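Local structure of isoflavone reductase (2GAS) at residues F159-Q165 against L265-Q270. The protein reduces achiral isoflavones to chiral isoflavanones with NADPH, a late step in the biosynthesis of the alfalfa phytoalexin medicarpin. Sequence-based numbering, arbitrary orientation.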
loop_
_atom_site.group_PDB
_atom_site.type_symbol
_atom_site.label_atom_id
_atom_site.label_comp_id
_atom_site.label_asym_id
_atom_site.label_seq_id
_atom_site.Cartn_x
_atom_site.Cartn_y
_atom_site.Cartn_z
ATOM N N PHE A 159 9.599 -0.916 4.521
ATOM C CA PHE A 159 10.877 -0.845 3.816
ATOM C C PHE A 159 11.939 0.011 4.489
ATOM O O PHE A 159 13.053 -0.446 4.738
ATOM C CB PHE A 159 10.693 -0.294 2.397
ATOM C CG PHE A 159 9.986 -1.227 1.454
ATOM C CD1 PHE A 159 8.607 -1.384 1.510
ATOM C CD2 PHE A 159 10.704 -1.923 0.484
ATOM C CE1 PHE A 159 7.948 -2.220 0.610
ATOM C CE2 PHE A 159 10.055 -2.760 -0.419
ATOM C CZ PHE A 159 8.673 -2.907 -0.356
ATOM N N LEU A 160 11.590 1.262 4.764
ATOM C CA LEU A 160 12.528 2.199 5.353
ATOM C C LEU A 160 12.922 1.907 6.790
ATOM O O LEU A 160 14.056 2.177 7.186
ATOM C CB LEU A 160 11.960 3.619 5.252
ATOM C CG LEU A 160 12.951 4.763 5.472
ATOM C CD1 LEU A 160 14.110 4.628 4.486
ATOM C CD2 LEU A 160 12.244 6.103 5.283
ATOM N N ARG A 161 12.002 1.350 7.571
ATOM C CA ARG A 161 12.297 1.074 8.970
ATOM C C ARG A 161 13.577 0.281 9.190
ATOM O O ARG A 161 14.296 0.524 10.155
ATOM C CB ARG A 161 11.140 0.343 9.644
ATOM C CG ARG A 161 11.406 0.140 11.116
ATOM C CD ARG A 161 10.236 -0.466 11.841
ATOM N NE ARG A 161 10.568 -0.663 13.248
ATOM C CZ ARG A 161 9.700 -1.058 14.168
ATOM N NH1 ARG A 161 8.441 -1.300 13.830
ATOM N NH2 ARG A 161 10.092 -1.211 15.426
ATOM N N ASN A 162 13.860 -0.684 8.326
ATOM C CA ASN A 162 15.089 -1.439 8.509
ATOM C C ASN A 162 16.048 -1.246 7.347
ATOM O O ASN A 162 16.935 -2.068 7.124
ATOM C CB ASN A 162 14.796 -2.927 8.732
ATOM C CG ASN A 162 14.106 -3.580 7.559
ATOM O OD1 ASN A 162 13.835 -4.784 7.593
ATOM N ND2 ASN A 162 13.810 -2.807 6.522
ATOM N N LEU A 163 15.885 -0.134 6.634
ATOM C CA LEU A 163 16.732 0.180 5.487
ATOM C C LEU A 163 16.857 -1.007 4.536
ATOM O O LEU A 163 17.940 -1.287 4.007
ATOM C CB LEU A 163 18.121 0.624 5.962
ATOM C CG LEU A 163 18.309 2.112 6.274
ATOM C CD1 LEU A 163 17.196 2.620 7.169
ATOM C CD2 LEU A 163 19.672 2.319 6.930
ATOM N N ALA A 164 15.742 -1.700 4.330
ATOM C CA ALA A 164 15.684 -2.857 3.445
ATOM C C ALA A 164 16.717 -3.935 3.770
ATOM O O ALA A 164 17.245 -4.586 2.866
ATOM C CB ALA A 164 15.848 -2.405 1.999
ATOM N N GLN A 165 17.006 -4.124 5.054
ATOM C CA GLN A 165 17.975 -5.131 5.482
ATOM C C GLN A 165 17.273 -6.388 5.987
ATOM O O GLN A 165 16.272 -6.299 6.695
ATOM C CB GLN A 165 18.852 -4.581 6.609
ATOM C CG GLN A 165 19.633 -3.333 6.257
ATOM C CD GLN A 165 20.617 -3.565 5.128
ATOM O OE1 GLN A 165 20.418 -3.099 4.007
ATOM N NE2 GLN A 165 21.683 -4.294 5.419
ATOM N N LEU A 265 11.376 -9.010 -3.542
ATOM C CA LEU A 265 10.690 -7.733 -3.387
ATOM C C LEU A 265 11.727 -6.602 -3.406
ATOM O O LEU A 265 11.558 -5.612 -4.117
ATOM C CB LEU A 265 9.906 -7.716 -2.068
ATOM C CG LEU A 265 9.058 -6.478 -1.771
ATOM C CD1 LEU A 265 8.047 -6.248 -2.883
ATOM C CD2 LEU A 265 8.345 -6.676 -0.442
ATOM N N TYR A 266 12.803 -6.764 -2.637
ATOM C CA TYR A 266 13.873 -5.767 -2.576
ATOM C C TYR A 266 14.572 -5.633 -3.929
ATOM O O TYR A 266 14.945 -4.539 -4.336
ATOM C CB TYR A 266 14.913 -6.157 -1.525
ATOM C CG TYR A 266 14.416 -6.169 -0.100
ATOM C CD1 TYR A 266 15.036 -6.972 0.854
ATOM C CD2 TYR A 266 13.344 -5.372 0.303
ATOM C CE1 TYR A 266 14.608 -6.989 2.172
ATOM C CE2 TYR A 266 12.903 -5.382 1.634
ATOM C CZ TYR A 266 13.542 -6.197 2.556
ATOM O OH TYR A 266 13.117 -6.245 3.865
ATOM N N HIS A 267 14.769 -6.757 -4.612
ATOM C CA HIS A 267 15.407 -6.747 -5.928
ATOM C C HIS A 267 14.636 -5.827 -6.881
ATOM O O HIS A 267 15.212 -4.986 -7.568
ATOM C CB HIS A 267 15.453 -8.176 -6.492
ATOM C CG HIS A 267 15.734 -8.249 -7.962
ATOM N ND1 HIS A 267 16.995 -8.093 -8.496
ATOM C CD2 HIS A 267 14.905 -8.458 -9.012
ATOM C CE1 HIS A 267 16.930 -8.202 -9.813
ATOM N NE2 HIS A 267 15.673 -8.425 -10.151
ATOM N N SER A 268 13.321 -5.988 -6.915
ATOM C CA SER A 268 12.482 -5.178 -7.778
ATOM C C SER A 268 12.508 -3.702 -7.379
ATOM O O SER A 268 12.536 -2.820 -8.230
ATOM C CB SER A 268 11.042 -5.707 -7.727
ATOM O OG SER A 268 10.162 -4.875 -8.465
ATOM N N GLN A 269 12.523 -3.438 -6.076
ATOM C CA GLN A 269 12.502 -2.065 -5.571
ATOM C C GLN A 269 13.870 -1.379 -5.568
ATOM O O GLN A 269 13.973 -0.189 -5.863
ATOM C CB GLN A 269 11.912 -2.071 -4.147
ATOM C CG GLN A 269 11.457 -0.712 -3.583
ATOM C CD GLN A 269 12.489 -0.066 -2.658
ATOM O OE1 GLN A 269 13.316 -0.754 -2.053
ATOM N NE2 GLN A 269 12.424 1.259 -2.525
ATOM N N GLN A 270 14.912 -2.143 -5.264
ATOM C CA GLN A 270 16.269 -1.610 -5.162
ATOM C C GLN A 270 17.136 -1.680 -6.414
ATOM O O GLN A 270 17.976 -0.805 -6.632
ATOM C CB GLN A 270 17.001 -2.323 -4.022
ATOM C CG GLN A 270 16.374 -2.131 -2.639
ATOM C CD GLN A 270 16.930 -0.926 -1.904
ATOM O OE1 GLN A 270 18.144 -0.803 -1.725
ATOM N NE2 GLN A 270 16.047 -0.035 -1.462
HETATM O O HOH W 1 14.051 -7.519 6.225
#
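The methyl of A164 sits over one face of the Y266 ring, CB 4.3 Å from the centroid and 14° off the normal, a CH-pi contact. The carbonyl oxygen of A164 lies over the same face, displaced toward the rim, 3.6 Å from CE1. F159 completes this tightly packed part: its CD2 lies 3.8 Å from Q269 OE1 and, more distantly, at the edge of the tyrosine near its plane, CZ packs 3.8 Å from L265 CD2, and CE2 touches the aliphatic CG of Q269. With CG anti to its carbonyl carbon (chi1 -70°), F159 runs past the Q269 side chain in the opposite sense, the ring and amide planes 61° apart. The shape of segment 159-165 follows from a Schellman motif that ends helix 156-160: A164 N bonds F159 O, L163 N bonds L160 O, and L163 takes a positive phi at C-prime. This turn packs on helix 259-271, while L163 and A164 also touch helix 223-234. Within helix 259-271, Q270 NE2 donates a nearly straight 2.9 Å bond to Q269 OE1 beside the alanine methyl; Q269 NE2 makes a weak hydrogen bond to Y188 OH and Q270 NE2 a weak one to Q223 OE1. Packing is looser at the phenol end, where Y266 OH stays 4.2 Å from Q165 O. Water 1 bridges them, in the plane of the tyrosine ring at its edge, 2.8 Å from Y266 OH, and donates to Q165 O at 2.6 Å. A leucine in place of Y266, without ring or hydroxyl, would probably open a gap beneath the A164 methyl and leave this water without its phenolic partner.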